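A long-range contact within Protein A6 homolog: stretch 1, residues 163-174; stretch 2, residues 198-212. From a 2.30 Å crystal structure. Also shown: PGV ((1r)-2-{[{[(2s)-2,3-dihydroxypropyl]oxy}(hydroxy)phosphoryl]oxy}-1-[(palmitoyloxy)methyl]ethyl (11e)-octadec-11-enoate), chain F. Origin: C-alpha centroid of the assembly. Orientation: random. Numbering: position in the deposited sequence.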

ATOM      1  N   SER A 163     -14.026   9.126  10.214  1.00 45.74           N
ATOM      2  CA  SER A 163     -14.716  10.383  10.453  1.00 43.19           C
ATOM      3  C   SER A 163     -14.075  11.175  11.585  1.00 54.13           C
ATOM      4  O   SER A 163     -13.990  12.406  11.512  1.00 57.11           O
ATOM      5  CB  SER A 163     -16.182  10.109  10.778  1.00 48.62           C
ATOM      6  OG  SER A 163     -16.896   9.873   9.585  1.00 67.90           O
ATOM      7  N   GLU A 164     -13.662  10.504  12.664  1.00 53.92           N
ATOM      8  CA  GLU A 164     -13.153  11.252  13.810  1.00 51.13           C
ATOM      9  C   GLU A 164     -11.772  11.822  13.547  1.00 57.11           C
ATOM     10  O   GLU A 164     -11.490  12.951  13.962  1.00 57.65           O
ATOM     11  CB  GLU A 164     -13.120  10.374  15.058  1.00 55.18           C
ATOM     12  CG  GLU A 164     -14.503  10.023  15.561  1.00 64.66           C
ATOM     13  CD  GLU A 164     -14.467   9.160  16.783  1.00 76.68           C
ATOM     14  OE1 GLU A 164     -13.411   8.530  17.005  1.00 70.06           O
ATOM     15  OE2 GLU A 164     -15.493   9.110  17.507  1.00 81.19           O
ATOM     16  N   ILE A 165     -10.915  11.055  12.865  1.00 48.10           N
ATOM     17  CA  ILE A 165      -9.612  11.539  12.448  1.00 59.79           C
ATOM     18  C   ILE A 165      -9.783  12.701  11.475  1.00 57.73           C
ATOM     19  O   ILE A 165      -9.030  13.690  11.516  1.00 49.05           O
ATOM     20  CB  ILE A 165      -8.803  10.371  11.837  1.00 49.78           C
ATOM     21  CG1 ILE A 165      -8.474   9.310  12.894  1.00 64.25           C
ATOM     22  CG2 ILE A 165      -7.502  10.862  11.220  1.00 54.46           C
ATOM     23  CD1 ILE A 165      -7.692   8.113  12.351  1.00 46.84           C
HETATM   24  N   MSE A 166     -10.777  12.603  10.600  1.00 51.96           N
HETATM   25  CA  MSE A 166     -11.031  13.649   9.622  1.00 60.94           C
HETATM   26  C   MSE A 166     -11.405  14.955  10.272  1.00 55.28           C
HETATM   27  O   MSE A 166     -10.902  16.021   9.858  1.00 64.10           O
HETATM   28  CB  MSE A 166     -12.163  13.208   8.700  1.00 62.88           C
HETATM   29  CG  MSE A 166     -12.415  14.243   7.611  1.00136.04           C
HETATM   30 SE   MSE A 166     -13.794  13.572   6.373  1.00248.58          SE
HETATM   31  CE  MSE A 166     -12.657  12.336   5.342  1.00133.66           C
ATOM     32  N   ALA A 167     -12.276  14.901  11.275  1.00 48.09           N
ATOM     33  CA  ALA A 167     -12.736  16.087  11.980  1.00 68.37           C
ATOM     34  C   ALA A 167     -11.592  16.708  12.764  1.00 65.16           C
ATOM     35  O   ALA A 167     -11.407  17.925  12.753  1.00 65.06           O
ATOM     36  CB  ALA A 167     -13.891  15.740  12.907  1.00 44.47           C
ATOM     37  N   SER A 168     -10.822  15.866  13.446  1.00 56.66           N
ATOM     38  CA  SER A 168      -9.697  16.350  14.225  1.00 56.19           C
ATOM     39  C   SER A 168      -8.666  17.014  13.320  1.00 58.99           C
ATOM     40  O   SER A 168      -8.104  18.074  13.646  1.00 63.45           O
ATOM     41  CB  SER A 168      -9.092  15.178  14.989  1.00 51.04           C
ATOM     42  OG  SER A 168      -7.851  15.562  15.540  1.00 61.65           O
ATOM     43  N   PHE A 169      -8.419  16.399  12.169  1.00 50.28           N
ATOM     44  CA  PHE A 169      -7.580  17.012  11.153  1.00 61.44           C
ATOM     45  C   PHE A 169      -8.068  18.421  10.799  1.00 67.23           C
ATOM     46  O   PHE A 169      -7.279  19.369  10.723  1.00 62.85           O
ATOM     47  CB  PHE A 169      -7.549  16.104   9.924  1.00 48.86           C
ATOM     48  CG  PHE A 169      -6.661  16.587   8.870  1.00 53.90           C
ATOM     49  CD1 PHE A 169      -5.296  16.581   9.061  1.00 61.90           C
ATOM     50  CD2 PHE A 169      -7.177  17.079   7.694  1.00 47.88           C
ATOM     51  CE1 PHE A 169      -4.460  17.036   8.095  1.00 59.48           C
ATOM     52  CE2 PHE A 169      -6.349  17.557   6.725  1.00 61.28           C
ATOM     53  CZ  PHE A 169      -4.978  17.531   6.920  1.00 68.42           C
ATOM     54  N   LYS A 170      -9.374  18.585  10.614  1.00 59.03           N
ATOM     55  CA  LYS A 170      -9.873  19.866  10.148  1.00 52.19           C
ATOM     56  C   LYS A 170      -9.692  20.964  11.174  1.00 58.80           C
ATOM     57  O   LYS A 170      -9.700  22.138  10.796  1.00 66.24           O
ATOM     58  CB  LYS A 170     -11.337  19.721   9.751  1.00 52.13           C
ATOM     59  CG  LYS A 170     -11.494  19.079   8.400  1.00 55.90           C
ATOM     60  CD  LYS A 170     -12.924  18.819   8.060  1.00 59.20           C
ATOM     61  CE  LYS A 170     -12.991  18.146   6.719  1.00 68.14           C
ATOM     62  NZ  LYS A 170     -14.389  18.091   6.245  1.00 78.80           N
ATOM     63  N   THR A 171      -9.519  20.613  12.448  1.00 61.13           N
ATOM     64  CA  THR A 171      -9.283  21.582  13.514  1.00 66.68           C
ATOM     65  C   THR A 171      -7.817  21.961  13.653  1.00 74.29           C
ATOM     66  O   THR A 171      -7.496  22.785  14.516  1.00 87.54           O
ATOM     67  CB  THR A 171      -9.744  21.043  14.867  1.00 60.48           C
ATOM     68  OG1 THR A 171      -8.816  20.037  15.285  1.00 69.20           O
ATOM     69  CG2 THR A 171     -11.130  20.445  14.776  1.00 48.98           C
ATOM     70  N   LYS A 172      -6.928  21.346  12.864  1.00 68.55           N
ATOM     71  CA  LYS A 172      -5.498  21.615  12.906  1.00 72.24           C
ATOM     72  C   LYS A 172      -4.951  22.194  11.616  1.00 60.20           C
ATOM     73  O   LYS A 172      -3.818  22.659  11.621  1.00 63.38           O
ATOM     74  CB  LYS A 172      -4.692  20.336  13.201  1.00 64.22           C
ATOM     75  CG  LYS A 172      -4.986  19.668  14.521  1.00 55.02           C
ATOM     76  CD  LYS A 172      -4.504  18.252  14.488  1.00 57.23           C
ATOM     77  CE  LYS A 172      -4.923  17.480  15.727  1.00 83.57           C
ATOM     78  NZ  LYS A 172      -3.732  16.824  16.342  1.00 86.77           N
ATOM     79  N   VAL A 173      -5.703  22.130  10.517  1.00 67.13           N
ATOM     80  CA  VAL A 173      -5.261  22.461   9.165  1.00 64.36           C
ATOM     81  C   VAL A 173      -6.471  23.019   8.430  1.00 76.83           C
ATOM     82  O   VAL A 173      -7.517  22.365   8.388  1.00101.10           O
ATOM     83  CB  VAL A 173      -4.733  21.232   8.398  1.00 72.91           C
ATOM     84  CG1 VAL A 173      -4.484  21.596   6.958  1.00 74.23           C
ATOM     85  CG2 VAL A 173      -3.479  20.663   9.004  1.00 65.13           C
ATOM     86  N   SER A 174      -6.358  24.193   7.812  1.00 71.41           N
ATOM     87  CA  SER A 174      -7.558  24.739   7.179  1.00 58.77           C
ATOM     88  C   SER A 174      -7.697  24.153   5.786  1.00 55.86           C
ATOM     89  O   SER A 174      -7.030  24.577   4.847  1.00 59.45           O
ATOM     90  CB  SER A 174      -7.540  26.254   7.130  1.00 62.03           C
ATOM     91  OG  SER A 174      -8.514  26.671   6.190  1.00 63.55           O
ATOM     92  N   GLU A 198       7.467  18.341   9.612  1.00 53.72           N
ATOM     93  CA  GLU A 198       7.382  18.091  11.046  1.00 68.42           C
ATOM     94  C   GLU A 198       5.934  18.122  11.540  1.00 59.96           C
ATOM     95  O   GLU A 198       5.558  17.321  12.402  1.00 68.08           O
ATOM     96  CB  GLU A 198       8.243  19.108  11.806  1.00 59.48           C
ATOM     97  CG  GLU A 198       8.305  18.918  13.336  1.00 76.31           C
ATOM     98  CD  GLU A 198       9.220  19.938  14.027  1.00 93.32           C
ATOM     99  OE1 GLU A 198       9.770  20.808  13.321  1.00104.10           O
ATOM    100  OE2 GLU A 198       9.359  19.883  15.270  1.00 99.91           O
HETATM  101  N   MSE A 199       5.117  19.039  11.024  1.00 56.58           N
HETATM  102  CA  MSE A 199       3.711  19.103  11.432  1.00 57.90           C
HETATM  103  C   MSE A 199       2.861  17.901  10.995  1.00 52.41           C
HETATM  104  O   MSE A 199       2.141  17.328  11.808  1.00 54.47           O
HETATM  105  CB  MSE A 199       3.029  20.346  10.907  1.00 54.34           C
HETATM  106  CG  MSE A 199       1.717  20.551  11.623  1.00 76.66           C
HETATM  107 SE   MSE A 199       0.561  21.832  10.736  1.00 94.80          SE
HETATM  108  CE  MSE A 199      -0.200  20.498   9.496  1.00 98.16           C
ATOM    109  N   TYR A 200       2.930  17.527   9.714  1.00 55.75           N
ATOM    110  CA  TYR A 200       2.083  16.431   9.269  1.00 45.64           C
ATOM    111  C   TYR A 200       2.529  15.152   9.952  1.00 52.35           C
ATOM    112  O   TYR A 200       1.689  14.310  10.295  1.00 50.68           O
ATOM    113  CB  TYR A 200       2.106  16.276   7.751  1.00 44.88           C
ATOM    114  CG  TYR A 200       1.210  17.273   7.079  1.00 53.78           C
ATOM    115  CD1 TYR A 200      -0.162  17.110   7.082  1.00 51.89           C
ATOM    116  CD2 TYR A 200       1.733  18.395   6.457  1.00 46.49           C
ATOM    117  CE1 TYR A 200      -0.995  18.049   6.476  1.00 47.97           C
ATOM    118  CE2 TYR A 200       0.911  19.314   5.857  1.00 57.75           C
ATOM    119  CZ  TYR A 200      -0.449  19.134   5.864  1.00 52.31           C
ATOM    120  OH  TYR A 200      -1.286  20.039   5.248  1.00 46.72           O
ATOM    121  N   LYS A 201       3.829  15.011  10.195  1.00 42.65           N
ATOM    122  CA  LYS A 201       4.254  13.806  10.885  1.00 57.49           C
ATOM    123  C   LYS A 201       3.790  13.807  12.335  1.00 56.06           C
ATOM    124  O   LYS A 201       3.351  12.765  12.819  1.00 60.18           O
ATOM    125  CB  LYS A 201       5.770  13.622  10.780  1.00 54.16           C
ATOM    126  CG  LYS A 201       6.215  13.191   9.362  1.00 75.35           C
ATOM    127  CD  LYS A 201       7.753  13.021   9.222  1.00 77.21           C
ATOM    128  CE  LYS A 201       8.459  14.380   9.040  1.00 87.26           C
ATOM    129  NZ  LYS A 201       9.948  14.394   9.273  1.00 90.34           N
ATOM    130  N   ASN A 202       3.866  14.947  13.035  1.00 46.86           N
ATOM    131  CA  ASN A 202       3.316  15.019  14.388  1.00 46.82           C
ATOM    132  C   ASN A 202       1.805  14.807  14.373  1.00 47.43           C
ATOM    133  O   ASN A 202       1.248  14.215  15.298  1.00 44.47           O
ATOM    134  CB  ASN A 202       3.645  16.369  15.041  1.00 54.12           C
ATOM    135  CG  ASN A 202       4.946  16.342  15.804  1.00 77.83           C
ATOM    136  OD1 ASN A 202       5.713  15.383  15.717  1.00 97.84           O
ATOM    137  ND2 ASN A 202       5.203  17.395  16.566  1.00 84.11           N
ATOM    138  N   ILE A 203       1.115  15.309  13.347  1.00 43.50           N
ATOM    139  CA  ILE A 203      -0.314  15.043  13.255  1.00 49.84           C
ATOM    140  C   ILE A 203      -0.539  13.553  13.112  1.00 55.33           C
ATOM    141  O   ILE A 203      -1.404  12.972  13.772  1.00 51.84           O
ATOM    142  CB  ILE A 203      -0.938  15.820  12.086  1.00 46.65           C
ATOM    143  CG1 ILE A 203      -1.038  17.286  12.436  1.00 44.62           C
ATOM    144  CG2 ILE A 203      -2.341  15.298  11.743  1.00 46.89           C
ATOM    145  CD1 ILE A 203      -1.642  18.046  11.353  1.00 42.30           C
ATOM    146  N   PHE A 204       0.269  12.904  12.277  1.00 49.83           N
ATOM    147  CA  PHE A 204       0.096  11.483  12.086  1.00 40.59           C
ATOM    148  C   PHE A 204       0.371  10.738  13.371  1.00 38.86           C
ATOM    149  O   PHE A 204      -0.449   9.906  13.797  1.00 46.98           O
ATOM    150  CB  PHE A 204       0.995  10.970  10.966  1.00 44.07           C
ATOM    151  CG  PHE A 204       0.865   9.480  10.730  1.00 59.24           C
ATOM    152  CD1 PHE A 204       1.588   8.577  11.494  1.00 70.93           C
ATOM    153  CD2 PHE A 204      -0.006   8.991   9.765  1.00 62.94           C
ATOM    154  CE1 PHE A 204       1.477   7.217  11.299  1.00 69.76           C
ATOM    155  CE2 PHE A 204      -0.130   7.617   9.560  1.00 78.82           C
ATOM    156  CZ  PHE A 204       0.618   6.728  10.339  1.00 66.75           C
ATOM    157  N   VAL A 205       1.512  11.007  14.007  1.00 41.41           N
ATOM    158  CA  VAL A 205       1.828  10.311  15.255  1.00 50.09           C
ATOM    159  C   VAL A 205       0.708  10.526  16.277  1.00 54.49           C
ATOM    160  O   VAL A 205       0.227   9.583  16.917  1.00 55.39           O
ATOM    161  CB  VAL A 205       3.193  10.773  15.798  1.00 48.48           C
ATOM    162  CG1 VAL A 205       3.295  10.541  17.327  1.00 50.28           C
ATOM    163  CG2 VAL A 205       4.324  10.008  15.126  1.00 56.52           C
ATOM    164  N   GLU A 206       0.245  11.760  16.428  1.00 42.81           N
ATOM    165  CA  GLU A 206      -0.717  12.001  17.491  1.00 51.05           C
ATOM    166  C   GLU A 206      -2.055  11.308  17.189  1.00 48.19           C
ATOM    167  O   GLU A 206      -2.642  10.658  18.056  1.00 56.35           O
ATOM    168  CB  GLU A 206      -0.870  13.511  17.740  1.00 66.59           C
ATOM    169  CG  GLU A 206      -1.793  13.860  18.873  1.00 65.50           C
ATOM    170  N   GLU A 207      -2.551  11.417  15.961  1.00 46.37           N
ATOM    171  CA  GLU A 207      -3.791  10.724  15.646  1.00 44.57           C
ATOM    172  C   GLU A 207      -3.624   9.228  15.823  1.00 45.24           C
ATOM    173  O   GLU A 207      -4.540   8.548  16.292  1.00 50.00           O
ATOM    174  CB  GLU A 207      -4.247  11.050  14.221  1.00 50.64           C
ATOM    175  CG  GLU A 207      -4.470  12.524  14.009  1.00 72.91           C
ATOM    176  CD  GLU A 207      -5.609  13.036  14.843  1.00 79.27           C
ATOM    177  OE1 GLU A 207      -6.526  12.242  15.109  1.00 83.84           O
ATOM    178  OE2 GLU A 207      -5.588  14.222  15.237  1.00 92.18           O
ATOM    179  N   TYR A 208      -2.451   8.698  15.480  1.00 45.90           N
ATOM    180  CA  TYR A 208      -2.236   7.265  15.616  1.00 52.05           C
ATOM    181  C   TYR A 208      -2.261   6.848  17.083  1.00 54.21           C
ATOM    182  O   TYR A 208      -2.896   5.853  17.442  1.00 55.31           O
ATOM    183  CB  TYR A 208      -0.910   6.857  14.990  1.00 48.48           C
ATOM    184  CG  TYR A 208      -0.606   5.367  15.161  1.00 46.28           C
ATOM    185  CD1 TYR A 208       0.197   4.905  16.181  1.00 38.96           C
ATOM    186  CD2 TYR A 208      -1.167   4.431  14.296  1.00 44.60           C
ATOM    187  CE1 TYR A 208       0.484   3.536  16.323  1.00 50.15           C
ATOM    188  CE2 TYR A 208      -0.902   3.087  14.422  1.00 44.48           C
ATOM    189  CZ  TYR A 208      -0.080   2.626  15.446  1.00 59.58           C
ATOM    190  OH  TYR A 208       0.181   1.257  15.594  1.00 46.85           O
ATOM    191  N   GLU A 209      -1.539   7.579  17.936  1.00 56.97           N
ATOM    192  CA  GLU A 209      -1.510   7.252  19.352  1.00 47.64           C
ATOM    193  C   GLU A 209      -2.875   7.449  19.989  1.00 52.62           C
ATOM    194  O   GLU A 209      -3.314   6.625  20.797  1.00 48.92           O
ATOM    195  CB  GLU A 209      -0.460   8.089  20.066  1.00 48.88           C
ATOM    196  CG  GLU A 209       0.913   7.902  19.484  1.00 71.90           C
ATOM    197  CD  GLU A 209       1.428   6.480  19.652  1.00 79.57           C
ATOM    198  OE1 GLU A 209       1.294   5.900  20.751  1.00 84.69           O
ATOM    199  OE2 GLU A 209       1.977   5.933  18.680  1.00 88.60           O
ATOM    200  N   LYS A 210      -3.577   8.518  19.625  1.00 45.68           N
ATOM    201  CA  LYS A 210      -4.868   8.741  20.251  1.00 47.76           C
ATOM    202  C   LYS A 210      -5.840   7.612  19.964  1.00 47.25           C
ATOM    203  O   LYS A 210      -6.693   7.317  20.793  1.00 50.56           O
ATOM    204  CB  LYS A 210      -5.497  10.041  19.784  1.00 48.03           C
ATOM    205  CG  LYS A 210      -5.174  11.210  20.657  1.00 60.63           C
ATOM    206  CD  LYS A 210      -6.160  12.340  20.456  1.00 61.90           C
ATOM    207  CE  LYS A 210      -6.092  12.871  19.054  1.00 76.16           C
ATOM    208  NZ  LYS A 210      -7.435  13.302  18.574  1.00 90.52           N
ATOM    209  N   HIS A 211      -5.718   6.975  18.796  1.00 43.40           N
ATOM    210  CA  HIS A 211      -6.723   6.081  18.243  1.00 41.06           C
ATOM    211  C   HIS A 211      -6.190   4.681  18.086  1.00 56.53           C
ATOM    212  O   HIS A 211      -6.814   3.860  17.400  1.00 55.22           O
ATOM    213  CB  HIS A 211      -7.208   6.621  16.897  1.00 39.46           C
ATOM    214  CG  HIS A 211      -8.160   7.762  17.047  1.00 50.91           C
ATOM    215  ND1 HIS A 211      -7.978   8.973  16.425  1.00 63.35           N
ATOM    216  CD2 HIS A 211      -9.305   7.872  17.757  1.00 57.23           C
ATOM    217  CE1 HIS A 211      -8.978   9.779  16.740  1.00 63.45           C
ATOM    218  NE2 HIS A 211      -9.800   9.129  17.544  1.00 59.39           N
ATOM    219  N   LYS A 212      -5.038   4.399  18.699  1.00 46.38           N
ATOM    220  CA  LYS A 212      -4.393   3.119  18.452  1.00 48.03           C
ATOM    221  C   LYS A 212      -5.291   1.948  18.843  1.00 43.30           C
ATOM    222  O   LYS A 212      -5.371   0.956  18.109  1.00 43.93           O
ATOM    223  CB  LYS A 212      -3.065   3.042  19.218  1.00 53.83           C
ATOM    224  CG  LYS A 212      -2.144   1.978  18.664  1.00 47.91           C
ATOM    225  CD  LYS A 212      -1.166   1.508  19.722  1.00 50.43           C
ATOM    226  CE  LYS A 212      -0.088   0.637  19.079  1.00 51.87           C
ATOM    227  NZ  LYS A 212       0.983   0.344  20.072  1.00 43.28           N
TER
HETATM  228  C01 PGV F 404       8.127   7.204  16.318  1.00 90.32           C
HETATM  229  C02 PGV F 404       8.829   8.610  15.908  1.00100.12           C
HETATM  230  C03 PGV F 404       7.808   9.747  16.175  1.00106.70           C
HETATM  231  C04 PGV F 404       7.966  11.355  19.118  1.00 93.76           C
HETATM  232  C05 PGV F 404       7.658   9.918  19.636  1.00103.71           C
HETATM  233  C06 PGV F 404       7.766   9.868  21.213  1.00107.41           C
HETATM  234  O01 PGV F 404       9.146   8.537  14.534  1.00106.14           O
HETATM  235  O02 PGV F 404       7.122   8.383  13.606  1.00102.70           O
HETATM  236  O03 PGV F 404       7.018   7.442  17.193  1.00 83.27           O
HETATM  237  O04 PGV F 404       4.801   7.605  17.382  1.00 98.53           O
HETATM  238  O05 PGV F 404       8.683   9.112  19.086  1.00111.93           O
HETATM  239  O06 PGV F 404       8.963  10.526  21.610  1.00108.02           O
HETATM  240  O11 PGV F 404       8.328  11.027  15.930  1.00111.63           O
HETATM  241  O12 PGV F 404       9.242  11.380  18.534  1.00101.48           O
HETATM  242  O13 PGV F 404       9.442  13.234  16.746  1.00 90.18           O
HETATM  243  O14 PGV F 404      10.891  11.144  16.517  1.00 98.22           O
HETATM  244  C1  PGV F 404       8.216   8.954  13.612  1.00100.89           C
HETATM  245  C2  PGV F 404       8.522  10.083  12.627  1.00 94.52           C
HETATM  246  C3  PGV F 404       7.865   9.920  11.253  1.00 89.01           C
HETATM  247  C4  PGV F 404       6.322  10.040  11.297  1.00 90.97           C
HETATM  248  C5  PGV F 404       5.650   9.546  10.009  1.00 84.18           C
HETATM  249  C6  PGV F 404       4.722   8.369  10.278  1.00 85.08           C
HETATM  250  C7  PGV F 404       4.440   7.524   9.030  1.00 83.79           C
HETATM  251  C8  PGV F 404       4.254   8.340   7.727  1.00 87.02           C
HETATM  252  C9  PGV F 404       4.009   7.418   6.491  1.00 87.49           C
HETATM  253  C10 PGV F 404       3.873   5.925   6.890  1.00 88.17           C
HETATM  254  C19 PGV F 404       5.749   7.150  16.743  1.00 86.59           C
HETATM  255  C20 PGV F 404       5.480   6.324  15.513  1.00 80.35           C
HETATM  256  C21 PGV F 404       3.965   6.160  15.231  1.00 77.71           C
HETATM  257  C22 PGV F 404       3.642   4.682  15.054  1.00 78.21           C
HETATM  258  C23 PGV F 404       2.922   4.348  13.738  1.00 75.85           C
HETATM  259  C24 PGV F 404       2.793   2.833  13.580  1.00 75.61           C
HETATM  260  C25 PGV F 404       2.430   2.413  12.160  1.00 75.64           C
HETATM  261  C26 PGV F 404       1.701   1.071  12.108  1.00 75.69           C
HETATM  262  C27 PGV F 404       0.968   0.832  10.762  1.00 77.76           C
HETATM  263  C28 PGV F 404       0.968  -0.659  10.358  1.00 84.82           C
HETATM  264  C29 PGV F 404       0.536  -0.933   8.890  1.00 89.59           C
HETATM  265  C30 PGV F 404       1.179  -2.235   8.321  1.00 89.15           C
HETATM  266  C31 PGV F 404       0.306  -3.019   7.296  1.00 89.67           C
HETATM  267  C32 PGV F 404       0.259  -4.549   7.597  1.00 84.62           C
HETATM  268  C33 PGV F 404      -1.111  -5.052   8.126  1.00 76.58           C
HETATM  269  C34 PGV F 404      -0.953  -6.238   9.096  1.00 78.46           C

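How do the two stretches lie against each other? Both are largely helical, and the helices run in roughly opposed directions, with 140° between their N-to-C vectors and 11.2 Å between their axes at closest approach. The register follows from this: Ile-165 sits across from Glu-207, Phe-169 from Ile-203, and Val-173, in the turn beyond the first helix, from Tyr-200. The matching CA atoms draw apart along that series, from 6.7 Å between those of Ile-165 and Glu-207 to 9.5 Å between those of Val-173 and Tyr-200, so the backbones are nearer at the Glu-207 end. Together the stretches bury 538 Å² in the contact.

Which polar contacts tie them together? Glu-207, a buried residue whose CB points toward the first helix, is the centre of this group. The hydroxyl of Ser-168 donates a short hydrogen bond from OG to Glu-207 OE2, 2.6 Å away; a side chain as short as serine's can reach the carboxylate while its own CB also points toward the second helix. From beyond the helix, Lys-172 extends its chain so that NZ lies 3.4 Å from the same Glu-207 OE2, a salt bridge whose hydrogen bond is weak. A third partner comes from the second helix itself: Lys-210 NZ forms a long salt bridge of 3.7 Å to Glu-207 OE1. The two lysines thus offer compensating charge to an acid that is otherwise enclosed, and both chi1 and chi2 of Glu-207 are m, folding its carboxylate into their reach.

What fills the apolar part of the contact? Phe-169, Val-173, Met-199, Tyr-200 and Ile-203 pack together. Although CB of Phe-169 points sideways, its t rotamer brings the ring closer, and the rings of Phe-169 and Tyr-200 meet edge to edge, CE1 to CE1 at 4.0 Å. Ile-203 packs against several neighbours: its CG2 lies 4.2 Å from Phe-169 CD1, at the edge of that ring, and its CD1 lies 4.0 Å from Val-173 CG2. The same Val-173 CG2 comes within 3.3 Å of CE of the selenomethionine at Met-199, a tight contact. The aliphatic part of Lys-172 joins this packing too, with CD 4.1 Å from Ile-203 CG1, so one side chain contributes both hydrocarbon and charge.

How is the other end of the contact closed? There His-211, the first residue to leave helical geometry after the second helix, directs its CB toward the first. Its ND1 lies 3.6 Å from Ile-165 CG1, and its NE2 is 3.7 Å from Glu-164 OE1, a proximity rather than a hydrogen bond. The imidazole packs against the hydrocarbon of Ile-165 while NE2 lies near the exposed Glu-164. Phe-204 and Tyr-208 take no part here; each has one ring face against the lipid PGV.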